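Local atomic coordinates of Mgp-operon protein 3 (Mycoplasma pneumoniae, PDB entry 6RJ1), a protein that probably takes part in cell adhesion as a surface-exposed, membrane-anchored adhesin that recognises host-cell sugars. Residues Q457-N462 against A541-V546; Q464-G469 against Y478-E483. All coordinates share one frame; numbering follows the deposited sequence.

Interaction 1: Q457-N462 against A541-V546; sequences QLAYLN and AGLDVV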
# COMPACT_ATOMS: atom_id res chain seq x y z
N GLN A 457 -5.64 9.68 -5.18
CA GLN A 457 -4.92 9.84 -6.45
C GLN A 457 -5.81 9.63 -7.66
O GLN A 457 -6.62 8.70 -7.65
CB GLN A 457 -3.74 8.85 -6.52
CG GLN A 457 -2.80 8.86 -5.32
CD GLN A 457 -1.69 7.86 -5.50
OE1 GLN A 457 -0.75 8.09 -6.26
NE2 GLN A 457 -1.78 6.74 -4.79
N LEU A 458 -5.63 10.43 -8.73
CA LEU A 458 -6.44 10.28 -9.94
C LEU A 458 -5.63 10.15 -11.23
O LEU A 458 -4.42 10.39 -11.26
CB LEU A 458 -7.55 11.37 -10.09
CG LEU A 458 -7.18 12.86 -10.21
CD1 LEU A 458 -6.70 13.20 -11.58
CD2 LEU A 458 -8.41 13.69 -10.08
N ALA A 459 -6.34 9.76 -12.31
CA ALA A 459 -5.85 9.59 -13.68
C ALA A 459 -7.02 9.73 -14.63
O ALA A 459 -8.13 9.27 -14.33
CB ALA A 459 -5.22 8.22 -13.84
N TYR A 460 -6.79 10.39 -15.78
CA TYR A 460 -7.80 10.58 -16.81
C TYR A 460 -7.38 9.81 -18.06
O TYR A 460 -6.25 9.94 -18.52
CB TYR A 460 -8.01 12.08 -17.12
CG TYR A 460 -9.00 12.35 -18.23
CD1 TYR A 460 -8.61 12.29 -19.57
CD2 TYR A 460 -10.33 12.66 -17.95
CE1 TYR A 460 -9.52 12.52 -20.60
CE2 TYR A 460 -11.25 12.90 -18.97
CZ TYR A 460 -10.84 12.83 -20.30
OH TYR A 460 -11.72 13.07 -21.32
N LEU A 461 -8.31 9.01 -18.60
CA LEU A 461 -8.09 8.22 -19.80
C LEU A 461 -9.34 8.15 -20.67
O LEU A 461 -10.26 7.38 -20.39
CB LEU A 461 -7.57 6.80 -19.46
CG LEU A 461 -7.08 5.94 -20.65
CD1 LEU A 461 -5.73 6.41 -21.16
CD2 LEU A 461 -7.02 4.47 -20.28
N ASN A 462 -9.37 8.98 -21.74
CA ASN A 462 -10.44 9.03 -22.73
C ASN A 462 -11.86 9.05 -22.13
O ASN A 462 -12.61 8.08 -22.27
CB ASN A 462 -10.27 7.89 -23.75
CG ASN A 462 -9.10 8.08 -24.69
OD1 ASN A 462 -7.93 7.85 -24.34
ND2 ASN A 462 -9.39 8.50 -25.91
N ALA A 541 0.92 2.79 -4.61
CA ALA A 541 2.10 3.62 -4.88
C ALA A 541 1.78 4.72 -5.91
O ALA A 541 2.46 5.74 -5.95
CB ALA A 541 3.24 2.75 -5.38
N GLY A 542 0.74 4.49 -6.71
CA GLY A 542 0.29 5.44 -7.71
C GLY A 542 -0.26 4.83 -8.98
O GLY A 542 -0.26 3.61 -9.15
N LEU A 543 -0.72 5.71 -9.87
CA LEU A 543 -1.27 5.40 -11.19
C LEU A 543 -0.94 6.47 -12.22
O LEU A 543 -0.84 7.66 -11.88
CB LEU A 543 -2.79 5.05 -11.21
CG LEU A 543 -3.88 5.74 -10.31
CD1 LEU A 543 -3.60 7.20 -9.98
CD2 LEU A 543 -5.24 5.65 -10.96
N ASP A 544 -0.78 6.06 -13.48
CA ASP A 544 -0.49 6.97 -14.58
C ASP A 544 -1.02 6.42 -15.90
O ASP A 544 -1.28 5.22 -16.00
CB ASP A 544 1.02 7.29 -14.67
CG ASP A 544 1.37 8.59 -15.39
OD1 ASP A 544 0.43 9.39 -15.68
OD2 ASP A 544 2.57 8.81 -15.66
N VAL A 545 -1.20 7.30 -16.90
CA VAL A 545 -1.66 6.90 -18.23
C VAL A 545 -0.50 7.00 -19.24
O VAL A 545 0.33 7.91 -19.15
CB VAL A 545 -2.96 7.59 -18.72
CG1 VAL A 545 -4.12 7.33 -17.77
CG2 VAL A 545 -2.76 9.09 -18.93
N VAL A 546 -0.42 6.02 -20.15
CA VAL A 546 0.62 5.93 -21.17
C VAL A 546 0.12 5.02 -22.30
O VAL A 546 -0.46 3.96 -22.02
CB VAL A 546 2.01 5.50 -20.58
CG1 VAL A 546 1.96 4.16 -19.85
CG2 VAL A 546 3.12 5.52 -21.63

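Interaction 2: Q464-G469 against Y478-E483; sequences QIVVMG and YWVVGE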
# COMPACT_ATOMS: atom_id res chain seq x y z
N GLN A 464 -12.75 8.81 -19.10
CA GLN A 464 -12.84 8.01 -17.88
C GLN A 464 -11.85 8.52 -16.85
O GLN A 464 -10.70 8.80 -17.18
CB GLN A 464 -12.58 6.51 -18.16
CG GLN A 464 -13.52 5.91 -19.19
CD GLN A 464 -14.00 4.57 -18.74
OE1 GLN A 464 -14.93 4.46 -17.94
NE2 GLN A 464 -13.36 3.52 -19.25
N ILE A 465 -12.31 8.64 -15.61
CA ILE A 465 -11.49 9.08 -14.50
C ILE A 465 -11.35 7.93 -13.53
O ILE A 465 -12.35 7.32 -13.15
CB ILE A 465 -12.02 10.38 -13.83
CG1 ILE A 465 -12.11 11.54 -14.84
CG2 ILE A 465 -11.16 10.77 -12.63
CD1 ILE A 465 -13.47 11.87 -15.29
N VAL A 466 -10.10 7.61 -13.18
CA VAL A 466 -9.77 6.55 -12.24
C VAL A 466 -9.25 7.20 -10.97
O VAL A 466 -8.39 8.07 -11.04
CB VAL A 466 -8.78 5.50 -12.82
CG1 VAL A 466 -8.61 4.31 -11.87
CG2 VAL A 466 -9.23 5.01 -14.20
N VAL A 467 -9.81 6.82 -9.81
CA VAL A 467 -9.42 7.35 -8.50
C VAL A 467 -9.01 6.18 -7.62
O VAL A 467 -9.73 5.18 -7.58
CB VAL A 467 -10.51 8.24 -7.83
CG1 VAL A 467 -10.09 8.71 -6.44
CG2 VAL A 467 -10.87 9.43 -8.72
N MET A 468 -7.84 6.27 -6.97
CA MET A 468 -7.31 5.23 -6.08
C MET A 468 -6.85 5.84 -4.75
O MET A 468 -6.71 7.07 -4.64
CB MET A 468 -6.19 4.43 -6.76
CG MET A 468 -6.69 3.49 -7.83
SD MET A 468 -5.37 2.50 -8.57
CE MET A 468 -6.30 1.56 -9.78
N GLY A 469 -6.65 4.98 -3.75
CA GLY A 469 -6.28 5.36 -2.39
C GLY A 469 -4.85 5.80 -2.23
O GLY A 469 -4.09 5.84 -3.21
N TYR A 478 -11.81 1.39 -5.36
CA TYR A 478 -11.27 2.35 -6.32
C TYR A 478 -12.37 2.80 -7.27
O TYR A 478 -13.36 2.09 -7.43
CB TYR A 478 -10.09 1.75 -7.10
CG TYR A 478 -10.45 0.55 -7.95
CD1 TYR A 478 -10.57 -0.71 -7.39
CD2 TYR A 478 -10.66 0.69 -9.32
CE1 TYR A 478 -10.90 -1.82 -8.17
CE2 TYR A 478 -10.99 -0.41 -10.11
CZ TYR A 478 -11.10 -1.67 -9.53
OH TYR A 478 -11.42 -2.76 -10.30
N TRP A 479 -12.20 3.95 -7.91
CA TRP A 479 -13.21 4.48 -8.83
C TRP A 479 -12.81 4.43 -10.28
O TRP A 479 -11.64 4.59 -10.61
CB TRP A 479 -13.55 5.93 -8.46
CG TRP A 479 -14.52 6.05 -7.34
CD1 TRP A 479 -15.88 6.09 -7.44
CD2 TRP A 479 -14.22 6.12 -5.95
NE1 TRP A 479 -16.45 6.19 -6.19
CE2 TRP A 479 -15.45 6.24 -5.25
CE3 TRP A 479 -13.02 6.11 -5.21
CZ2 TRP A 479 -15.51 6.33 -3.86
CZ3 TRP A 479 -13.09 6.21 -3.83
CH2 TRP A 479 -14.32 6.32 -3.17
N VAL A 480 -13.79 4.19 -11.15
CA VAL A 480 -13.74 4.27 -12.60
C VAL A 480 -15.06 4.99 -12.93
O VAL A 480 -16.15 4.39 -12.85
CB VAL A 480 -13.58 2.92 -13.36
CG1 VAL A 480 -13.65 3.15 -14.88
CG2 VAL A 480 -12.29 2.21 -13.00
N VAL A 481 -14.97 6.30 -13.17
CA VAL A 481 -16.15 7.13 -13.43
C VAL A 481 -16.09 7.78 -14.80
O VAL A 481 -15.01 8.02 -15.33
CB VAL A 481 -16.39 8.19 -12.30
CG1 VAL A 481 -16.80 7.53 -10.99
CG2 VAL A 481 -15.18 9.08 -12.09
N GLY A 482 -17.27 8.05 -15.36
CA GLY A 482 -17.38 8.74 -16.63
C GLY A 482 -17.37 10.24 -16.39
O GLY A 482 -17.89 10.72 -15.38
N GLU A 483 -16.75 10.98 -17.31
CA GLU A 483 -16.67 12.44 -17.25
C GLU A 483 -18.10 13.02 -17.33
O GLU A 483 -18.44 13.94 -16.59
CB GLU A 483 -15.82 12.94 -18.43
CG GLU A 483 -15.26 14.34 -18.26
CD GLU A 483 -14.46 14.87 -19.43
OE1 GLU A 483 -14.12 16.07 -19.41
OE2 GLU A 483 -14.18 14.09 -20.38

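Interaction 1: Q457-N462 against A541-V546
L543 reaches the strand of Q457-N462 with both methyls. CD2 meets CB of A459 at 3.9 Å. CD1 lies 3.8 Å from CB of Q457. V545 makes the second apolar patch. Its CG1 lies 4.2 Å from CB of A459. L461 and V545 pass alongside one another, pointing opposite ways. With CG anti to the backbone N (chi1 -170°), the L461 chain runs past V545, CB and CD1 both 3.9 Å from CG1. L550 of strand 549-563 touches A459, L543 and V545 as well.

Carbon also packs closely on oxygen. OE1 of Q457 comes to 3.2 Å from CA of G542. CD1 of L543 touches the carbonyl oxygen of L458. CG1 and CG2 of V545 pack on that of Y460, CG1 at 3.5 Å.

NE2 of Q457 has partners outside the contact. It donates to the carbonyl oxygen of G469 and weakly to that of I540.

A541 and G542 lie together opposite A553 of strand 549-563, a classic beta bulge. At the backbone angles of G542 (phi 146°) a side chain would run into the carbonyl oxygen of A541. OE1 of Q457 also occupies that side.

The strands run almost parallel, 13° apart. One sheet, at its edge strand 457-461, meets strand 538-546 of a second sheet through side chains. Such packing of neighbouring sheets is consistent with the beta-propeller clan of the MgpC family.

Interaction 2: Q464-G469 against Y478-E483
W479 and Y478 bring the two rings to this contact, and they go to different sides of the sheet. CE3 of the W479 indole lies 4.1 Å from CG1 of V467, and these two side chains cross obliquely. The W477 ring meets the indole almost at right angles, L134 touches it, and NE1 donates to the carbonyl oxygen of A135. The Y478 ring has the methyl CE of M468 beside it. W493 and W725 bring further rings to it, and T496 bonds its hydroxyl. With CG between its backbone N and carbonyl carbon (chi1 63°), Y478 runs side by side with M468, both pointing the same way. Its CB lies 3.9 Å from CG of M468. The third flat group is the amide of Q464. Its OE1 lies 3.6 Å from CG1 of V480 and takes a weak bond from NE of R708.

Strands 464-468 and 477-482 form an antiparallel beta hairpin within a mixed eight-stranded sheet. I465 and V481 make a hydrogen-bonded pair. I465 N donates to V481 O and V481 N to I465 O, each 2.8 Å and nearly straight (173°). V467 and W479 form the next such pair. Here V467 N is 3.0 Å from W479 O and lies above the carbonyl plane (38° out of it). V466 and V480 form the non-hydrogen-bonded pair in between.

I465, V467, W479 and V481 share one face, which packs on strands 114-121 and 125-135. CB of I465 meets CG2 of V481 at 3.8 Å. V466 and V480 point to the other face, where both touch L704 of helix 701-712. At the end of the hairpin, CD1 of I465 rests 3.8 Å from CA of E483. The E483 carboxylate bonds Y460 and forms a salt bridge with K52.

Strands 40-48 to 125-135 come first and form the other half of the sheet. The chain then lays down 457-462 and turns into 464-469, its neighbour in that sheet. Backbone bonds between Q457 O and M468 N and between A459 O and V466 N probably join them. Interaction 2 closes the short loop of residues 470-477 when the chain returns as 478-483. The chain adds strand 487-492 to the sheet and passes through strand 496-498 and helix 503-511 before 541-546. There interaction 1 closes a much longer loop, which holds all of interaction 2. Interaction 2 builds the sheet itself; interaction 1 fixes that sheet to a second one. L543 joins them, touching V466 and M468 too.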